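Putative thioesterase II (Thermobifida fusca, PDB 3BBJ) probably acts as an acyl-CoA thioesterase with a double hotdog fold, hydrolysing the thioester bond of acyl-CoA-type substrates. Local coordinates at residues Leu41-Gln46 against Phe194-Val199; Ala58-Tyr63 against Thr221-Ala226; Pro172-Tyr177 against Val206-Asp211; Phe235-Ala240 against Glu249-Trp254. One frame throughout, in Å; residues are numbered along the deposited sequence.

Interaction 1 of 4, residues Leu41-Gln46 against Phe194-Val199; sequences LMTVLQ and FLPLAV
Two helices from the two halves of a double hotdog fold pack together here, 41-46 against 194-198, with axes 7.7 Å apart at closest approach and N-to-C directions 154° apart, nearly antiparallel. Each is consistent with the helix that a hotdog sheet wraps around, helix 38-51 in the N-terminal half and helix 191-198 in the C-terminal half. The apolar part centres on Pro196, whose ring is directed at the first helix. Its CB lies 3.9 Å from CB of Met42, a selenomethionine. Farther out the Met42 chain bends at its last torsion (chi3 39°), bringing CE to 3.6 Å from Val199 CG2, the two side chains crossing at about a right angle. The same methyl comes within 3.1 Å of Pro196 O. Behind it, strands 57-65 and 217-224 close in, with Tyr63 and Trp222 touching Met42. No hydrogen bond joins 41-46 to 194-199 directly. Thr43 OG1 comes 3.4 Å from Leu197 N, too far off line to bond, and bonds instead to Gly39 O, a turn earlier; Leu197 N keeps a weak bond to Phe194 O at the kink Pro196 makes. Gln46, its CG anti to the backbone N (chi1 178°), runs extended beyond CG toward the second helix, where its NE2 bonds to Leu192 O in the preceding turn. The amide oxygen ends beside the proline ring, Gln46 OE1 lying 3.3 Å from Pro196 CG.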
loop_
_atom_site.group_PDB
_atom_site.type_symbol
_atom_site.label_atom_id
_atom_site.label_comp_id
_atom_site.label_asym_id
_atom_site.label_seq_id
_atom_site.Cartn_x
_atom_site.Cartn_y
_atom_site.Cartn_z
ATOM N N LEU A 41 0.906 -5.117 16.719
ATOM C CA LEU A 41 1.143 -3.700 16.984
ATOM C C LEU A 41 0.202 -2.830 16.142
ATOM O O LEU A 41 -0.180 -1.723 16.551
ATOM C CB LEU A 41 2.590 -3.325 16.684
ATOM C CG LEU A 41 3.723 -4.162 17.296
ATOM C CD1 LEU A 41 5.028 -3.540 16.900
ATOM C CD2 LEU A 41 3.643 -4.272 18.829
HETATM N N MSE A 42 -0.169 -3.332 14.958
HETATM C CA MSE A 42 -1.152 -2.646 14.116
HETATM C C MSE A 42 -2.542 -2.611 14.759
HETATM O O MSE A 42 -3.218 -1.584 14.740
HETATM C CB MSE A 42 -1.203 -3.282 12.730
HETATM C CG MSE A 42 -0.038 -2.791 11.823
HETATM SE SE MSE A 42 0.299 -3.850 10.233
HETATM C CE MSE A 42 -1.533 -4.238 9.737
ATOM N N THR A 43 -2.929 -3.737 15.344
ATOM C CA THR A 43 -4.217 -3.933 15.982
ATOM C C THR A 43 -4.426 -2.919 17.102
ATOM O O THR A 43 -5.503 -2.325 17.247
ATOM C CB THR A 43 -4.301 -5.383 16.547
ATOM O OG1 THR A 43 -4.389 -6.322 15.456
ATOM C CG2 THR A 43 -5.492 -5.549 17.441
ATOM N N VAL A 44 -3.369 -2.732 17.880
ATOM C CA VAL A 44 -3.354 -1.790 18.994
ATOM C C VAL A 44 -3.421 -0.350 18.485
ATOM O O VAL A 44 -4.158 0.476 19.036
ATOM C CB VAL A 44 -2.092 -2.009 19.866
ATOM C CG1 VAL A 44 -1.768 -0.769 20.687
ATOM C CG2 VAL A 44 -2.275 -3.229 20.769
ATOM N N LEU A 45 -2.658 -0.043 17.440
ATOM C CA LEU A 45 -2.673 1.292 16.876
ATOM C C LEU A 45 -4.018 1.558 16.221
ATOM O O LEU A 45 -4.547 2.664 16.325
ATOM C CB LEU A 45 -1.548 1.486 15.862
ATOM C CG LEU A 45 -0.100 1.594 16.348
ATOM C CD1 LEU A 45 0.766 2.067 15.161
ATOM C CD2 LEU A 45 0.051 2.547 17.545
ATOM N N GLN A 46 -4.597 0.548 15.573
ATOM C CA GLN A 46 -5.911 0.730 14.962
ATOM C C GLN A 46 -6.915 1.173 16.005
ATOM O O GLN A 46 -7.751 2.041 15.720
ATOM C CB GLN A 46 -6.402 -0.547 14.255
ATOM C CG GLN A 46 -7.808 -0.411 13.631
ATOM C CD GLN A 46 -8.217 -1.620 12.794
ATOM O OE1 GLN A 46 -7.610 -1.909 11.769
ATOM N NE2 GLN A 46 -9.277 -2.315 13.222
ATOM N N PHE A 194 -9.503 -7.776 14.250
ATOM C CA PHE A 194 -8.520 -8.842 13.983
ATOM C C PHE A 194 -7.866 -8.749 12.601
ATOM O O PHE A 194 -6.792 -9.302 12.390
ATOM C CB PHE A 194 -9.228 -10.196 14.153
ATOM C CG PHE A 194 -8.470 -11.391 13.606
ATOM C CD1 PHE A 194 -7.283 -11.808 14.183
ATOM C CD2 PHE A 194 -9.006 -12.147 12.562
ATOM C CE1 PHE A 194 -6.603 -12.927 13.692
ATOM C CE2 PHE A 194 -8.337 -13.275 12.061
ATOM C CZ PHE A 194 -7.135 -13.666 12.632
ATOM N N LEU A 195 -8.504 -8.047 11.665
ATOM C CA LEU A 195 -7.955 -7.917 10.306
ATOM C C LEU A 195 -6.498 -7.419 10.283
ATOM O O LEU A 195 -5.662 -8.009 9.598
ATOM C CB LEU A 195 -8.872 -7.061 9.414
ATOM C CG LEU A 195 -10.222 -7.701 9.039
ATOM C CD1 LEU A 195 -11.048 -6.814 8.152
ATOM C CD2 LEU A 195 -10.008 -9.048 8.353
ATOM N N PRO A 196 -6.178 -6.358 11.045
ATOM C CA PRO A 196 -4.781 -5.876 11.038
ATOM C C PRO A 196 -3.746 -6.912 11.492
ATOM O O PRO A 196 -2.586 -6.890 11.015
ATOM C CB PRO A 196 -4.802 -4.652 11.967
ATOM C CG PRO A 196 -6.122 -4.705 12.711
ATOM C CD PRO A 196 -7.070 -5.545 11.899
ATOM N N LEU A 197 -4.137 -7.821 12.388
ATOM C CA LEU A 197 -3.259 -8.938 12.757
ATOM C C LEU A 197 -3.266 -10.006 11.668
ATOM O O LEU A 197 -2.212 -10.526 11.282
ATOM C CB LEU A 197 -3.666 -9.575 14.102
ATOM C CG LEU A 197 -2.909 -10.853 14.534
ATOM C CD1 LEU A 197 -1.416 -10.642 14.544
ATOM C CD2 LEU A 197 -3.349 -11.328 15.895
ATOM N N ALA A 198 -4.458 -10.337 11.192
ATOM C CA ALA A 198 -4.650 -11.359 10.153
ATOM C C ALA A 198 -3.769 -11.135 8.934
ATOM O O ALA A 198 -3.142 -12.059 8.450
ATOM C CB ALA A 198 -6.111 -11.413 9.746
ATOM N N VAL A 199 -3.683 -9.901 8.458
ATOM C CA VAL A 199 -2.910 -9.590 7.256
ATOM C C VAL A 199 -1.411 -9.887 7.429
ATOM O O VAL A 199 -0.688 -10.002 6.437
ATOM C CB VAL A 199 -3.076 -8.091 6.818
ATOM C CG1 VAL A 199 -4.523 -7.700 6.701
ATOM C CG2 VAL A 199 -2.413 -7.163 7.788
#

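Interaction 2 of 4, residues Ala58-Tyr63 against Thr221-Ala226; sequences AVSSSY and TWHLRA
A water sits over the centre of the Trp222 indole, 3.4 Å above the plane of the ring. It links both strands, donating to Ala58 O and to Trp222 O, and is hydrogen-bonded to Ser61 OG as well. A second water lies at the edge of the Tyr63 ring, in its plane, 2.6 Å from Tyr63 OH; it also contacts Ser61 OG and accepts from Trp222 NE1 at 3.1 Å. Indole, phenol and serine hydroxyl are thus tied together by solvent rather than directly. Tyr63 and Trp222 lie side by side and point the same way. Trp222 takes the crowded first torsion, CG between the backbone N and carbonyl carbon (chi1 83°), which brings the indole alongside Ser61, whose CB is 3.8 Å from Trp222 NE1. The strands are antiparallel. Ser61 and Trp222 form the hydrogen-bonded pair, with Trp222 N donating in the carbonyl plane to Ser61 O (2.9 Å) and Ser61 N returning a bond to Trp222 O (3.1 Å) nearly along its C=O axis. On the other face, Ser60 OG donates to His223 ND1 over 3.0 Å, 20° out of the imidazole plane. There Ser62 OG meets His64 of the second subunit, and Thr221 bonds Glu219 and its counterpart Thr221 of that subunit. This pairing splices the two hotdog halves: Val59 and Ser60 form a classic beta bulge opposite Ala107 of strand 99-109, Thr221 pairs with Arg265 of strand 260-269, and helices 38-51 and 191-198 cover the Tyr63-Trp222 side.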
loop_
_atom_site.group_PDB
_atom_site.type_symbol
_atom_site.label_atom_id
_atom_site.label_comp_id
_atom_site.label_asym_id
_atom_site.label_seq_id
_atom_site.Cartn_x
_atom_site.Cartn_y
_atom_site.Cartn_z
ATOM N N ALA A 58 -11.594 1.423 9.840
ATOM C CA ALA A 58 -10.275 1.732 9.288
ATOM C C ALA A 58 -10.266 1.253 7.838
ATOM O O ALA A 58 -10.068 0.059 7.569
ATOM C CB ALA A 58 -9.209 1.024 10.093
ATOM N N VAL A 59 -10.495 2.182 6.908
ATOM C CA VAL A 59 -10.664 1.830 5.491
ATOM C C VAL A 59 -9.350 1.746 4.722
ATOM O O VAL A 59 -9.208 0.875 3.854
ATOM C CB VAL A 59 -11.702 2.744 4.806
ATOM C CG1 VAL A 59 -11.690 2.549 3.307
ATOM C CG2 VAL A 59 -13.104 2.418 5.382
ATOM N N SER A 60 -8.404 2.641 5.024
ATOM C CA SER A 60 -7.031 2.501 4.519
ATOM C C SER A 60 -6.076 2.815 5.644
ATOM O O SER A 60 -6.163 3.875 6.254
ATOM C CB SER A 60 -6.725 3.421 3.336
ATOM O OG SER A 60 -7.722 3.304 2.344
ATOM N N SER A 61 -5.148 1.890 5.884
ATOM C CA SER A 61 -4.174 2.021 6.945
ATOM C C SER A 61 -2.770 1.762 6.391
ATOM O O SER A 61 -2.505 0.690 5.859
ATOM C CB SER A 61 -4.508 1.020 8.052
ATOM O OG SER A 61 -5.874 1.118 8.448
ATOM N N SER A 62 -1.891 2.756 6.524
ATOM C CA SER A 62 -0.481 2.662 6.130
ATOM C C SER A 62 0.411 2.781 7.350
ATOM O O SER A 62 0.331 3.765 8.110
ATOM C CB SER A 62 -0.104 3.771 5.158
ATOM O OG SER A 62 -0.720 4.985 5.531
ATOM N N TYR A 63 1.286 1.791 7.508
ATOM C CA TYR A 63 2.151 1.712 8.658
ATOM C C TYR A 63 3.617 1.643 8.235
ATOM O O TYR A 63 3.995 0.865 7.340
ATOM C CB TYR A 63 1.818 0.462 9.467
ATOM C CG TYR A 63 0.419 0.382 10.052
ATOM C CD1 TYR A 63 0.148 0.921 11.305
ATOM C CD2 TYR A 63 -0.607 -0.306 9.397
ATOM C CE1 TYR A 63 -1.095 0.849 11.864
ATOM C CE2 TYR A 63 -1.872 -0.407 9.967
ATOM C CZ TYR A 63 -2.108 0.194 11.203
ATOM O OH TYR A 63 -3.339 0.130 11.809
ATOM N N THR A 221 0.563 -1.373 3.960
ATOM C CA THR A 221 -0.688 -0.682 3.760
ATOM C C THR A 221 -1.758 -1.724 3.437
ATOM O O THR A 221 -1.536 -2.611 2.618
ATOM C CB THR A 221 -0.656 0.289 2.594
ATOM O OG1 THR A 221 0.267 1.348 2.869
ATOM C CG2 THR A 221 -2.054 0.883 2.382
ATOM N N TRP A 222 -2.903 -1.620 4.098
ATOM C CA TRP A 222 -4.004 -2.534 3.854
ATOM C C TRP A 222 -5.368 -1.807 3.834
ATOM O O TRP A 222 -5.572 -0.792 4.485
ATOM C CB TRP A 222 -3.975 -3.707 4.846
ATOM C CG TRP A 222 -4.586 -3.414 6.158
ATOM C CD1 TRP A 222 -3.963 -2.906 7.249
ATOM C CD2 TRP A 222 -5.951 -3.621 6.535
ATOM N NE1 TRP A 222 -4.847 -2.773 8.284
ATOM C CE2 TRP A 222 -6.081 -3.191 7.871
ATOM C CE3 TRP A 222 -7.077 -4.115 5.871
ATOM C CZ2 TRP A 222 -7.293 -3.244 8.561
ATOM C CZ3 TRP A 222 -8.275 -4.167 6.549
ATOM C CH2 TRP A 222 -8.375 -3.741 7.887
ATOM N N HIS A 223 -6.281 -2.333 3.040
ATOM C CA HIS A 223 -7.571 -1.698 2.835
ATOM C C HIS A 223 -8.732 -2.616 3.217
ATOM O O HIS A 223 -8.746 -3.794 2.853
ATOM C CB HIS A 223 -7.707 -1.315 1.358
ATOM C CG HIS A 223 -6.590 -0.466 0.849
ATOM N ND1 HIS A 223 -6.361 0.811 1.310
ATOM C CD2 HIS A 223 -5.660 -0.689 -0.107
ATOM C CE1 HIS A 223 -5.330 1.333 0.672
ATOM N NE2 HIS A 223 -4.882 0.441 -0.191
ATOM N N LEU A 224 -9.703 -2.056 3.927
ATOM C CA LEU A 224 -10.922 -2.763 4.321
ATOM C C LEU A 224 -11.942 -2.500 3.232
ATOM O O LEU A 224 -12.260 -1.345 2.988
ATOM C CB LEU A 224 -11.470 -2.217 5.637
ATOM C CG LEU A 224 -12.742 -2.884 6.164
ATOM C CD1 LEU A 224 -12.479 -4.361 6.459
ATOM C CD2 LEU A 224 -13.248 -2.149 7.396
ATOM N N ARG A 225 -12.475 -3.563 2.621
ATOM C CA ARG A 225 -13.345 -3.456 1.452
ATOM C C ARG A 225 -14.825 -3.786 1.673
ATOM O O ARG A 225 -15.688 -3.359 0.897
ATOM C CB ARG A 225 -12.803 -4.375 0.360
ATOM C CG ARG A 225 -11.341 -4.074 -0.070
ATOM C CD ARG A 225 -11.098 -2.599 -0.341
ATOM N NE ARG A 225 -12.137 -2.010 -1.203
ATOM C CZ ARG A 225 -12.197 -2.133 -2.532
ATOM N NH1 ARG A 225 -11.289 -2.834 -3.204
ATOM N NH2 ARG A 225 -13.180 -1.543 -3.202
ATOM N N ALA A 226 -15.091 -4.590 2.698
ATOM C CA ALA A 226 -16.435 -5.004 3.095
ATOM C C ALA A 226 -16.366 -5.354 4.575
ATOM O O ALA A 226 -15.282 -5.612 5.109
ATOM C CB ALA A 226 -16.878 -6.222 2.303
HETATM O O HOH W 1 -7.268 -0.173 6.845
HETATM O O HOH W 2 -5.446 -0.883 10.668
#

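Interaction 3 of 4, residues Pro172-Tyr177 against Val206-Asp211; sequences PELCGY and VSLLVD
No aromatic ring takes part between these two segments; the ring that does is the puckered pyrrolidine of Pro172, and two methyls of Leu209 gather at its CB-CG side. Leu209 CD2 lies 3.5 Å from Pro172 CB, tighter than usual carbon contact, and 3.6 Å from Pro172 CG, while CD1 is 3.8 Å from that CB. The two side chains cross at about a right angle, so the fork of the leucine rests against the ring instead of running along it. Beside this pair, Leu174 and Leu208 meet tip to tip, Leu208 CD1 coming 3.9 Å from Leu174 CG. Both leucines carry CG anti to the carbonyl carbon (chi1 -64° and -65°), and Leu208 stays extended at chi2 (179°), which lets CD1 also reach the backbone at Glu173 N, 3.9 Å away. The side chains meet through carbon alone, and no hydrogen bond joins the segments. The second segment is shaped from within: Val206 O accepts from both Leu209 N and Val210 N as the 3-10 turn ends, and Leu208 and Leu209 both point toward 172-177. An alanine at Leu209 would probably lose the cover over Pro172 and weaken the joint with the second subunit, whose Tyr119 packs on both residues. Helix 157-163 adds Leu163 against Leu174 and Ala162 against Leu208. The contact brings the start of strand 173-180 against the connection between helix 191-198 and strand 217-224, within the C-terminal hotdog half of a double hotdog fold.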
loop_
_atom_site.group_PDB
_atom_site.type_symbol
_atom_site.label_atom_id
_atom_site.label_comp_id
_atom_site.label_asym_id
_atom_site.label_seq_id
_atom_site.Cartn_x
_atom_site.Cartn_y
_atom_site.Cartn_z
ATOM N N PRO A 172 5.437 -18.502 -6.082
ATOM C CA PRO A 172 5.190 -18.348 -4.660
ATOM C C PRO A 172 3.736 -17.999 -4.378
ATOM O O PRO A 172 3.283 -16.928 -4.755
ATOM C CB PRO A 172 6.092 -17.171 -4.280
ATOM C CG PRO A 172 6.198 -16.363 -5.517
ATOM C CD PRO A 172 6.140 -17.336 -6.642
ATOM N N GLU A 173 3.018 -18.910 -3.733
ATOM C CA GLU A 173 1.622 -18.700 -3.421
ATOM C C GLU A 173 1.192 -19.543 -2.218
ATOM O O GLU A 173 1.450 -20.741 -2.166
ATOM C CB GLU A 173 0.776 -19.050 -4.646
ATOM C CG GLU A 173 -0.747 -18.922 -4.432
ATOM C CD GLU A 173 -1.566 -19.083 -5.720
ATOM O OE1 GLU A 173 -1.257 -18.381 -6.718
ATOM O OE2 GLU A 173 -2.538 -19.887 -5.713
ATOM N N LEU A 174 0.551 -18.920 -1.239
ATOM C CA LEU A 174 -0.008 -19.674 -0.125
ATOM C C LEU A 174 -1.477 -19.341 -0.024
ATOM O O LEU A 174 -1.886 -18.235 -0.347
ATOM C CB LEU A 174 0.703 -19.359 1.201
ATOM C CG LEU A 174 2.179 -19.752 1.286
ATOM C CD1 LEU A 174 2.886 -19.026 2.434
ATOM C CD2 LEU A 174 2.323 -21.259 1.427
ATOM N N CYS A 175 -2.276 -20.313 0.386
ATOM C CA CYS A 175 -3.680 -20.056 0.652
ATOM C C CYS A 175 -4.252 -21.037 1.659
ATOM O O CYS A 175 -3.648 -22.061 2.011
ATOM C CB CYS A 175 -4.501 -20.065 -0.631
ATOM S SG CYS A 175 -4.555 -21.646 -1.428
ATOM N N GLY A 176 -5.429 -20.705 2.146
ATOM C CA GLY A 176 -6.042 -21.493 3.169
ATOM C C GLY A 176 -6.914 -20.608 4.019
ATOM O O GLY A 176 -7.491 -19.646 3.525
ATOM N N TYR A 177 -7.011 -20.954 5.298
ATOM C CA TYR A 177 -7.859 -20.250 6.243
ATOM C C TYR A 177 -7.061 -19.832 7.473
ATOM O O TYR A 177 -6.140 -20.531 7.896
ATOM C CB TYR A 177 -9.048 -21.146 6.618
ATOM C CG TYR A 177 -9.830 -21.570 5.398
ATOM C CD1 TYR A 177 -9.351 -22.584 4.574
ATOM C CD2 TYR A 177 -11.013 -20.926 5.038
ATOM C CE1 TYR A 177 -10.020 -22.964 3.439
ATOM C CE2 TYR A 177 -11.705 -21.296 3.889
ATOM C CZ TYR A 177 -11.204 -22.323 3.095
ATOM O OH TYR A 177 -11.869 -22.713 1.959
ATOM N N VAL A 206 8.460 -14.885 1.431
ATOM C CA VAL A 206 9.823 -14.969 0.963
ATOM C C VAL A 206 10.483 -16.305 1.293
ATOM O O VAL A 206 11.424 -16.711 0.619
ATOM C CB VAL A 206 10.694 -13.803 1.529
ATOM C CG1 VAL A 206 10.853 -13.895 3.081
ATOM C CG2 VAL A 206 12.034 -13.782 0.847
ATOM N N SER A 207 9.987 -16.978 2.327
ATOM C CA SER A 207 10.534 -18.248 2.744
ATOM C C SER A 207 10.437 -19.269 1.619
ATOM O O SER A 207 11.239 -20.183 1.573
ATOM C CB SER A 207 9.818 -18.740 3.997
ATOM O OG SER A 207 8.454 -18.988 3.733
ATOM N N LEU A 208 9.467 -19.099 0.718
ATOM C CA LEU A 208 9.280 -20.001 -0.425
ATOM C C LEU A 208 10.254 -19.785 -1.580
ATOM O O LEU A 208 10.256 -20.571 -2.515
ATOM C CB LEU A 208 7.877 -19.829 -0.997
ATOM C CG LEU A 208 6.725 -20.234 -0.096
ATOM C CD1 LEU A 208 5.431 -19.957 -0.822
ATOM C CD2 LEU A 208 6.851 -21.701 0.307
ATOM N N LEU A 209 11.080 -18.742 -1.503
ATOM C CA LEU A 209 11.897 -18.277 -2.642
ATOM C C LEU A 209 13.407 -18.147 -2.386
ATOM O O LEU A 209 14.210 -18.545 -3.229
ATOM C CB LEU A 209 11.371 -16.910 -3.089
ATOM C CG LEU A 209 9.860 -16.841 -3.355
ATOM C CD1 LEU A 209 9.350 -15.414 -3.355
ATOM C CD2 LEU A 209 9.508 -17.558 -4.664
ATOM N N VAL A 210 13.792 -17.510 -1.283
ATOM C CA VAL A 210 15.208 -17.443 -0.880
ATOM C C VAL A 210 15.290 -18.054 0.523
ATOM O O VAL A 210 14.253 -18.378 1.121
ATOM C CB VAL A 210 15.811 -16.006 -0.956
ATOM C CG1 VAL A 210 15.593 -15.419 -2.360
ATOM C CG2 VAL A 210 15.216 -15.067 0.103
ATOM N N ASP A 211 16.497 -18.219 1.052
ATOM C CA ASP A 211 16.651 -18.951 2.316
ATOM C C ASP A 211 16.638 -18.049 3.563
ATOM O O ASP A 211 17.529 -18.101 4.407
ATOM C CB ASP A 211 17.866 -19.905 2.263
ATOM C CG ASP A 211 19.197 -19.188 2.160
ATOM O OD1 ASP A 211 19.211 -17.951 1.954
ATOM O OD2 ASP A 211 20.235 -19.880 2.299
#

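Interaction 4 of 4, residues Phe235-Ala240 against Glu249-Trp254; sequences FRSTCA and ENVDLW
A beta hairpin of the C-terminal hotdog half, strands 233-243 and 246-254, is held here by two antiparallel hydrogen-bonded pairs. In the first, Arg236 N donates to Asp252 O (3.1 Å) and Asp252 N to Arg236 O (3.0 Å); in the second, Asn250 N reaches Thr238 O at 2.9 Å and Thr238 N answers to Asn250 O. The side chains of these four residues share one face. There the Arg236 chain leaves with CG anti to the backbone N (chi1 176°) and bends at chi3, lying beside Asp252 and pointing the same way. Arg236 NH2 forms a salt bridge to Asp252 OD2 at 2.8 Å, though the hydrogen bond in it is weak, with the guanidinium and carboxylate planes 43° apart. The rim of the Trp254 indole borders the same arginine, its CH2 lying 3.8 Å from Arg236 NH2. An alanine in place of Arg236 would remove the guanidinium, and would probably leave Asp252 OD2 without its charge partner and the Trp254 edge less covered. On the opposite face, Phe235 CB packs 3.6 Å from Leu253 CD2, and Ser237 lies beside Val251. Farther out, strand 173-180 flanks the hairpin through Gly176 and Leu174, strand 260-269 lies on its other side, and Leu195 and Ala198 of helix 191-198 back Leu253. Near the turn, Asp248 fixes the Asn250 amide, accepting from ND2; the same nitrogen reaches back to Thr238 OG1 only in a weak bond of 3.5 Å.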
loop_
_atom_site.group_PDB
_atom_site.type_symbol
_atom_site.label_atom_id
_atom_site.label_comp_id
_atom_site.label_asym_id
_atom_site.label_seq_id
_atom_site.Cartn_x
_atom_site.Cartn_y
_atom_site.Cartn_z
ATOM N N PHE A 235 -7.494 -16.877 2.982
ATOM C CA PHE A 235 -6.373 -16.019 2.633
ATOM C C PHE A 235 -5.650 -16.511 1.402
ATOM O O PHE A 235 -5.732 -17.672 1.043
ATOM C CB PHE A 235 -5.363 -15.916 3.787
ATOM C CG PHE A 235 -4.554 -17.199 4.037
ATOM C CD1 PHE A 235 -3.392 -17.471 3.314
ATOM C CD2 PHE A 235 -4.938 -18.103 5.015
ATOM C CE1 PHE A 235 -2.665 -18.643 3.539
ATOM C CE2 PHE A 235 -4.205 -19.264 5.249
ATOM C CZ PHE A 235 -3.077 -19.533 4.504
ATOM N N ARG A 236 -4.944 -15.587 0.753
ATOM C CA ARG A 236 -4.034 -15.916 -0.329
ATOM C C ARG A 236 -2.892 -14.943 -0.224
ATOM O O ARG A 236 -3.119 -13.721 -0.090
ATOM C CB ARG A 236 -4.686 -15.788 -1.701
ATOM C CG ARG A 236 -3.686 -16.036 -2.840
ATOM C CD ARG A 236 -4.140 -15.553 -4.216
ATOM N NE ARG A 236 -4.866 -14.281 -4.142
ATOM C CZ ARG A 236 -5.132 -13.489 -5.172
ATOM N NH1 ARG A 236 -4.695 -13.794 -6.395
ATOM N NH2 ARG A 236 -5.821 -12.368 -4.966
ATOM N N SER A 237 -1.676 -15.490 -0.287
ATOM C CA SER A 237 -0.440 -14.700 -0.182
ATOM C C SER A 237 0.434 -14.915 -1.401
ATOM O O SER A 237 0.679 -16.033 -1.777
ATOM C CB SER A 237 0.344 -15.080 1.059
ATOM O OG SER A 237 1.482 -14.248 1.136
ATOM N N THR A 238 0.904 -13.836 -2.014
ATOM C CA THR A 238 1.708 -13.924 -3.211
ATOM C C THR A 238 2.833 -12.906 -3.177
ATOM O O THR A 238 2.873 -12.039 -2.313
ATOM C CB THR A 238 0.849 -13.729 -4.482
ATOM O OG1 THR A 238 0.404 -12.380 -4.572
ATOM C CG2 THR A 238 -0.348 -14.639 -4.451
ATOM N N CYS A 239 3.736 -13.039 -4.140
ATOM C CA CYS A 239 4.913 -12.200 -4.251
ATOM C C CYS A 239 5.282 -12.121 -5.715
ATOM O O CYS A 239 5.322 -13.143 -6.403
ATOM C CB CYS A 239 6.069 -12.816 -3.456
ATOM S SG CYS A 239 7.664 -12.043 -3.758
ATOM N N ALA A 240 5.516 -10.907 -6.202
ATOM C CA ALA A 240 5.873 -10.696 -7.618
ATOM C C ALA A 240 7.373 -10.547 -7.831
ATOM O O ALA A 240 7.863 -10.852 -8.912
ATOM C CB ALA A 240 5.110 -9.485 -8.208
ATOM N N GLU A 249 4.977 -8.798 -0.243
ATOM C CA GLU A 249 4.041 -9.837 0.224
ATOM C C GLU A 249 2.630 -9.282 0.115
ATOM O O GLU A 249 2.257 -8.347 0.801
ATOM C CB GLU A 249 4.359 -10.245 1.660
ATOM C CG GLU A 249 3.456 -11.304 2.277
ATOM C CD GLU A 249 3.908 -11.715 3.697
ATOM O OE1 GLU A 249 5.099 -12.099 3.872
ATOM O OE2 GLU A 249 3.070 -11.669 4.636
ATOM N N ASN A 250 1.840 -9.889 -0.740
ATOM C CA ASN A 250 0.499 -9.415 -1.029
ATOM C C ASN A 250 -0.503 -10.380 -0.422
ATOM O O ASN A 250 -0.571 -11.517 -0.858
ATOM C CB ASN A 250 0.335 -9.360 -2.536
ATOM C CG ASN A 250 1.518 -8.706 -3.200
ATOM O OD1 ASN A 250 1.857 -7.592 -2.857
ATOM N ND2 ASN A 250 2.184 -9.411 -4.123
ATOM N N VAL A 251 -1.281 -9.922 0.566
ATOM C CA VAL A 251 -2.241 -10.786 1.244
ATOM C C VAL A 251 -3.680 -10.280 1.051
ATOM O O VAL A 251 -3.999 -9.141 1.346
ATOM C CB VAL A 251 -1.901 -10.901 2.774
ATOM C CG1 VAL A 251 -2.991 -11.663 3.534
ATOM C CG2 VAL A 251 -0.528 -11.541 2.988
ATOM N N ASP A 252 -4.541 -11.134 0.525
ATOM C CA ASP A 252 -5.957 -10.810 0.398
ATOM C C ASP A 252 -6.722 -11.740 1.333
ATOM O O ASP A 252 -6.331 -12.899 1.528
ATOM C CB ASP A 252 -6.423 -10.945 -1.051
ATOM C CG ASP A 252 -5.681 -9.994 -1.987
ATOM O OD1 ASP A 252 -5.637 -8.789 -1.692
ATOM O OD2 ASP A 252 -5.115 -10.450 -3.004
ATOM N N LEU A 253 -7.774 -11.204 1.947
ATOM C CA LEU A 253 -8.618 -11.971 2.838
ATOM C C LEU A 253 -10.078 -11.894 2.393
ATOM O O LEU A 253 -10.582 -10.814 2.051
ATOM C CB LEU A 253 -8.498 -11.443 4.272
ATOM C CG LEU A 253 -7.127 -11.393 4.948
ATOM C CD1 LEU A 253 -7.206 -10.729 6.361
ATOM C CD2 LEU A 253 -6.540 -12.782 5.042
ATOM N N TRP A 254 -10.739 -13.051 2.396
ATOM C CA TRP A 254 -12.171 -13.167 2.096
ATOM C C TRP A 254 -12.873 -13.766 3.301
ATOM O O TRP A 254 -12.257 -14.474 4.117
ATOM C CB TRP A 254 -12.421 -14.099 0.914
ATOM C CG TRP A 254 -11.888 -13.639 -0.397
ATOM C CD1 TRP A 254 -12.596 -13.087 -1.424
ATOM C CD2 TRP A 254 -10.532 -13.714 -0.836
ATOM N NE1 TRP A 254 -11.759 -12.805 -2.483
ATOM C CE2 TRP A 254 -10.485 -13.182 -2.144
ATOM C CE3 TRP A 254 -9.354 -14.176 -0.255
ATOM C CZ2 TRP A 254 -9.294 -13.094 -2.872
ATOM C CZ3 TRP A 254 -8.175 -14.100 -0.981
ATOM C CH2 TRP A 254 -8.152 -13.557 -2.274
HETATM O O HOH W 3 -2.488 -12.378 -2.726
#

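How the interactions relate
From the N terminus, interaction 1 closes a long loop from helix 38-51 to helix 191-198, and interaction 2 another from strand 57-65 to strand 217-224. The two cross along the chain and touch, Gln46 meeting Trp222, so helices and strands of both hotdog halves are joined twice. Interaction 3 lies nested within the loop of interaction 2 and crosses interaction 1, tying strand 173-180 to the connection after helix 191-198. Interaction 4, a local hairpin, follows all three. It meets interaction 3 through the neighbouring strands 173-180 and 233-243, and interaction 1 where Ala198 packs on Leu253. Interactions 2, 3 and 4 also touch the second subunit.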